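Local coordinates for protein Non-ribosomal peptide synthetase (Methanobrevibacter ruminantium, PDB 6VTJ) that probably reduces and releases a peptide held as a thioester on its own carrier domain, using a nicotinamide cofactor, at residues 314-319 against 371-376; 319-324 against 364-369. All coordinates share one frame; numbering follows the deposited sequence.

Contact 1: 314-319 against 371-376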
loop_
_atom_site.group_PDB
_atom_site.type_symbol
_atom_site.label_atom_id
_atom_site.label_comp_id
_atom_site.label_asym_id
_atom_site.label_seq_id
_atom_site.Cartn_x
_atom_site.Cartn_y
_atom_site.Cartn_z
ATOM N N LYS A 314 17.971 1.860 -4.453
ATOM C CA LYS A 314 17.410 0.778 -3.661
ATOM C C LYS A 314 15.903 0.751 -3.845
ATOM O O LYS A 314 15.240 1.785 -3.992
ATOM C CB LYS A 314 17.715 0.911 -2.162
ATOM C CG LYS A 314 19.101 1.429 -1.836
ATOM C CD LYS A 314 19.939 0.356 -1.223
ATOM C CE LYS A 314 21.386 0.805 -1.015
ATOM N NZ LYS A 314 22.258 -0.226 -1.657
ATOM N N ILE A 315 15.371 -0.455 -3.830
ATOM C CA ILE A 315 13.943 -0.677 -3.805
ATOM C C ILE A 315 13.653 -1.493 -2.551
ATOM O O ILE A 315 14.128 -2.625 -2.416
ATOM C CB ILE A 315 13.460 -1.384 -5.079
ATOM C CG1 ILE A 315 13.635 -0.442 -6.284
ATOM C CG2 ILE A 315 12.014 -1.839 -4.913
ATOM C CD1 ILE A 315 13.490 -1.105 -7.615
ATOM N N ILE A 316 12.885 -0.918 -1.641
ATOM C CA ILE A 316 12.567 -1.534 -0.362
ATOM C C ILE A 316 11.081 -1.873 -0.412
ATOM O O ILE A 316 10.233 -0.998 -0.210
ATOM C CB ILE A 316 12.907 -0.599 0.814
ATOM C CG1 ILE A 316 14.424 -0.331 0.875
ATOM C CG2 ILE A 316 12.403 -1.173 2.144
ATOM C CD1 ILE A 316 14.830 0.556 2.074
ATOM N N ARG A 317 10.748 -3.136 -0.682
ATOM C CA ARG A 317 9.354 -3.576 -0.658
ATOM C C ARG A 317 8.872 -3.767 0.780
ATOM O O ARG A 317 9.440 -4.568 1.533
ATOM C CB ARG A 317 9.195 -4.874 -1.447
ATOM C CG ARG A 317 9.538 -4.719 -2.912
ATOM C CD ARG A 317 9.630 -6.055 -3.613
ATOM N NE ARG A 317 9.859 -5.871 -5.041
ATOM C CZ ARG A 317 10.429 -6.772 -5.825
ATOM N NH1 ARG A 317 10.836 -7.935 -5.310
ATOM N NH2 ARG A 317 10.585 -6.512 -7.124
ATOM N N VAL A 318 7.817 -3.059 1.163
ATOM C CA VAL A 318 7.253 -3.203 2.502
ATOM C C VAL A 318 5.926 -3.953 2.410
ATOM O O VAL A 318 5.374 -4.174 1.326
ATOM C CB VAL A 318 7.104 -1.846 3.235
ATOM C CG1 VAL A 318 8.492 -1.201 3.437
ATOM C CG2 VAL A 318 6.133 -0.901 2.518
ATOM N N GLY A 319 5.430 -4.379 3.566
ATOM C CA GLY A 319 4.278 -5.248 3.589
ATOM C C GLY A 319 3.055 -4.624 4.225
ATOM O O GLY A 319 2.532 -3.623 3.730
ATOM N N LYS A 371 12.932 2.104 10.914
ATOM C CA LYS A 371 14.298 1.708 11.266
ATOM C C LYS A 371 14.925 0.835 10.184
ATOM O O LYS A 371 16.090 1.024 9.821
ATOM C CB LYS A 371 14.320 0.959 12.597
ATOM C CG LYS A 371 14.002 1.798 13.813
ATOM C CD LYS A 371 14.270 0.998 15.068
ATOM C CE LYS A 371 13.468 1.506 16.250
ATOM N NZ LYS A 371 13.800 0.706 17.473
ATOM N N GLY A 372 14.174 -0.135 9.667
ATOM C CA GLY A 372 14.721 -1.016 8.654
ATOM C C GLY A 372 14.984 -0.322 7.333
ATOM O O GLY A 372 15.916 -0.693 6.610
ATOM N N ILE A 373 14.170 0.684 6.994
ATOM C CA ILE A 373 14.415 1.455 5.776
ATOM C C ILE A 373 15.715 2.225 5.910
ATOM O O ILE A 373 16.555 2.237 5.000
ATOM C CB ILE A 373 13.229 2.387 5.482
ATOM C CG1 ILE A 373 12.082 1.577 4.878
ATOM C CG2 ILE A 373 13.635 3.519 4.547
ATOM C CD1 ILE A 373 10.740 2.260 5.016
ATOM N N LEU A 374 15.911 2.855 7.067
ATOM C CA LEU A 374 17.144 3.593 7.283
ATOM C C LEU A 374 18.357 2.672 7.268
ATOM O O LEU A 374 19.419 3.054 6.766
ATOM C CB LEU A 374 17.064 4.365 8.595
ATOM C CG LEU A 374 16.076 5.521 8.543
ATOM C CD1 LEU A 374 16.198 6.364 9.810
ATOM C CD2 LEU A 374 16.292 6.375 7.295
ATOM N N ALA A 375 18.230 1.449 7.804
ATOM C CA ALA A 375 19.378 0.533 7.789
ATOM C C ALA A 375 19.678 0.043 6.382
ATOM O O ALA A 375 20.839 0.003 5.962
ATOM C CB ALA A 375 19.134 -0.661 8.721
ATOM N N LEU A 376 18.646 -0.372 5.645
ATOM C CA LEU A 376 18.863 -0.917 4.315
ATOM C C LEU A 376 19.356 0.139 3.339
ATOM O O LEU A 376 20.010 -0.212 2.354
ATOM C CB LEU A 376 17.582 -1.581 3.804
ATOM C CG LEU A 376 17.176 -2.785 4.671
ATOM C CD1 LEU A 376 15.755 -3.270 4.368
ATOM C CD2 LEU A 376 18.185 -3.932 4.539
#
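I316 and K314 meet no ring across this contact; the flat groups they touch are two backbone carbonyls of the helix, those of I373 and L376. Methyl CD1 of I316 rests 3.8 Å from I373 O and equally near that residue's CA, while the aliphatic part of K314 brings CD to 3.6 Å from L376 O. Each oxygen also takes a hydrogen bond from a hydroxyl further along the chain, I373 O from S377 and L376 O from T379.

Strand 314-318 belongs to the mixed, largely parallel sheet of the Rossmann-like reductase domain, and helix 371-376 packs on one face of it. Their axes pass 9.9 Å apart and run nearly antiparallel, at 158°. I316 makes the largest share of the contact, opposite I373. Its CG1 stands anti to the carbonyl carbon, and with chi2 extended (-178°) CD1 is carried out to the helix backbone, where it also lies 3.9 Å from L376 CB. The other branch, I316 CG2, comes within 3.9 Å of I373 CG1, and these two isoleucine side chains cross obliquely. Further down the strand V318 CG1 makes a looser approach to I373 CD1, at 4.4 Å. L138 and I142 of helix 137-149 also press on I373, while F386 of strand 385-388 packs on L376.

No hydrogen bond joins strand and helix here, so the fit depends on burying branched aliphatic groups against each other. The lysine differs: its methylenes lie against a backbone oxygen, while its NZ goes past the helix to the backbone oxygens of T379 and S383. Two such acceptors around a buried amine would probably favour its charged form.

Contact 2: 319-324 against 364-369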
loop_
_atom_site.group_PDB
_atom_site.type_symbol
_atom_site.label_atom_id
_atom_site.label_comp_id
_atom_site.label_asym_id
_atom_site.label_seq_id
_atom_site.Cartn_x
_atom_site.Cartn_y
_atom_site.Cartn_z
ATOM N N GLY A 319 5.430 -4.379 3.566
ATOM C CA GLY A 319 4.278 -5.248 3.589
ATOM C C GLY A 319 3.055 -4.624 4.225
ATOM O O GLY A 319 2.532 -3.623 3.730
ATOM N N ASN A 320 2.608 -5.212 5.333
ATOM C CA ASN A 320 1.389 -4.809 6.042
ATOM C C ASN A 320 1.781 -3.817 7.137
ATOM O O ASN A 320 2.132 -4.203 8.256
ATOM C CB ASN A 320 0.698 -6.052 6.601
ATOM C CG ASN A 320 -0.596 -5.743 7.360
ATOM O OD1 ASN A 320 -1.321 -4.797 7.049
ATOM N ND2 ASN A 320 -0.892 -6.567 8.352
ATOM N N LEU A 321 1.692 -2.519 6.815
ATOM C CA LEU A 321 2.182 -1.447 7.681
ATOM C C LEU A 321 1.234 -1.248 8.862
ATOM O O LEU A 321 0.133 -0.704 8.698
ATOM C CB LEU A 321 2.334 -0.150 6.890
ATOM C CG LEU A 321 3.328 -0.191 5.729
ATOM C CD1 LEU A 321 3.476 1.183 5.125
ATOM C CD2 LEU A 321 4.687 -0.721 6.178
ATOM N N MET A 322 1.689 -1.602 10.059
ATOM C CA MET A 322 0.835 -1.654 11.240
ATOM C C MET A 322 1.345 -0.710 12.335
ATOM O O MET A 322 2.378 -0.048 12.203
ATOM C CB MET A 322 0.739 -3.097 11.749
ATOM C CG MET A 322 -0.223 -3.942 10.896
ATOM S SD MET A 322 -1.944 -3.454 11.150
ATOM C CE MET A 322 -2.440 -2.625 9.615
ATOM N N SER A 323 0.601 -0.685 13.436
ATOM C CA SER A 323 0.816 0.276 14.514
ATOM C C SER A 323 2.181 0.109 15.169
ATOM O O SER A 323 2.772 -0.980 15.172
ATOM C CB SER A 323 -0.271 0.111 15.575
ATOM O OG SER A 323 -1.512 -0.079 14.942
ATOM N N ARG A 324 2.659 1.211 15.755
ATOM C CA ARG A 324 3.947 1.220 16.444
ATOM C C ARG A 324 4.036 0.090 17.454
ATOM O O ARG A 324 3.076 -0.205 18.180
ATOM C CB ARG A 324 4.185 2.551 17.164
ATOM C CG ARG A 324 4.473 3.705 16.234
ATOM C CD ARG A 324 5.210 4.829 16.930
ATOM N NE ARG A 324 4.397 5.528 17.932
ATOM C CZ ARG A 324 3.925 6.764 17.786
ATOM N NH1 ARG A 324 4.159 7.430 16.665
ATOM N NH2 ARG A 324 3.208 7.337 18.755
ATOM N N SER A 364 4.056 -5.601 10.280
ATOM C CA SER A 364 5.263 -4.789 10.150
ATOM C C SER A 364 5.043 -3.487 10.910
ATOM O O SER A 364 4.483 -2.527 10.379
ATOM C CB SER A 364 5.567 -4.552 8.676
ATOM O OG SER A 364 5.862 -5.780 8.021
ATOM N N GLN A 365 5.489 -3.467 12.172
ATOM C CA GLN A 365 5.301 -2.309 13.042
ATOM C C GLN A 365 6.023 -1.090 12.473
ATOM O O GLN A 365 7.228 -1.144 12.193
ATOM C CB GLN A 365 5.816 -2.632 14.446
ATOM C CG GLN A 365 5.217 -3.930 15.058
ATOM C CD GLN A 365 6.108 -5.165 14.871
ATOM O OE1 GLN A 365 7.006 -5.181 14.026
ATOM N NE2 GLN A 365 5.876 -6.193 15.689
ATOM N N ILE A 366 5.282 0.020 12.330
ATOM C CA ILE A 366 5.726 1.158 11.515
ATOM C C ILE A 366 7.041 1.753 12.021
ATOM O O ILE A 366 7.850 2.269 11.220
ATOM C CB ILE A 366 4.606 2.219 11.440
ATOM C CG1 ILE A 366 4.860 3.233 10.322
ATOM C CG2 ILE A 366 4.510 2.967 12.734
ATOM C CD1 ILE A 366 4.825 2.686 8.928
ATOM N N ASP A 367 7.285 1.705 13.336
ATOM C CA ASP A 367 8.551 2.241 13.831
ATOM C C ASP A 367 9.704 1.337 13.421
ATOM O O ASP A 367 10.781 1.816 13.048
ATOM C CB ASP A 367 8.519 2.467 15.362
ATOM C CG ASP A 367 7.838 1.340 16.156
ATOM O OD1 ASP A 367 7.225 0.417 15.576
ATOM O OD2 ASP A 367 7.896 1.399 17.407
ATOM N N TYR A 368 9.464 0.027 13.390
ATOM C CA TYR A 368 10.499 -0.869 12.912
ATOM C C TYR A 368 10.602 -0.880 11.387
ATOM O O TYR A 368 11.708 -1.057 10.866
ATOM C CB TYR A 368 10.279 -2.260 13.503
ATOM C CG TYR A 368 10.814 -2.299 14.912
ATOM C CD1 TYR A 368 10.101 -1.726 15.957
ATOM C CD2 TYR A 368 12.053 -2.874 15.197
ATOM C CE1 TYR A 368 10.592 -1.738 17.237
ATOM C CE2 TYR A 368 12.555 -2.887 16.484
ATOM C CZ TYR A 368 11.825 -2.319 17.495
ATOM O OH TYR A 368 12.322 -2.329 18.769
ATOM N N VAL A 369 9.504 -0.638 10.649
ATOM C CA VAL A 369 9.644 -0.445 9.205
ATOM C C VAL A 369 10.589 0.712 8.929
ATOM O O VAL A 369 11.495 0.609 8.094
ATOM C CB VAL A 369 8.285 -0.208 8.527
ATOM C CG1 VAL A 369 8.499 0.074 7.050
ATOM C CG2 VAL A 369 7.387 -1.409 8.694
#
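N320 to M322 run parallel to S364 and Q365, with S364 N giving a 3.1 Å hydrogen bond to N320 O, M322 N a nearly straight one (173°) to S364 O, and I366 N one of 2.9 Å to M322 O. This is parallel strand pairing at the C-terminal end of a Rossmann-like sheet, and it passes directly into a helix: Q365 is the N-cap, and the first turn already supplies I366 as a donor. S323 O lies 3.5 Å from Q365 CB. The hydroxyl of S364 turns to D362 and N390.

D367 crosses R324 at about a right angle, its OD1 3.5 Å from R324 CA and its CG in the crowded position between backbone N and carbonyl carbon (chi1 42°). OD1 also accepts from Y325 N, whereas the guanidinium of R324 pairs with D327. An alanine in place of D367 would probably leave Y325 N without this acceptor and open a gap beside CA and CB of R324.

On the face bearing L321, its side chain meets V369 at about a right angle, CD2 to V369 CG2 3.8 Å. Beside D367, R324 CG packs 3.6 Å from I366 CG2.

How the contacts relate
Both contacts are buried and use the same two elements, strand 313-322 and helix 366-376, but at different ends. Contact 1 joins the first half of the strand to the last turns of the helix by apolar packing between layers. Contact 2 lies where the strand runs out and the helix begins, so the backbone hydrogen bonds of the sheet pairing, reaching into the helix, lead there among polar and apolar side chains, and it buries about twice the surface. They share G319 and meet directly where V318 CG1 packs 3.8 Å from V369 CG1. Contact 2 is also nearer the phosphopantetheine, about 7 Å from the side chain of N320 against about 10 Å from that of V318.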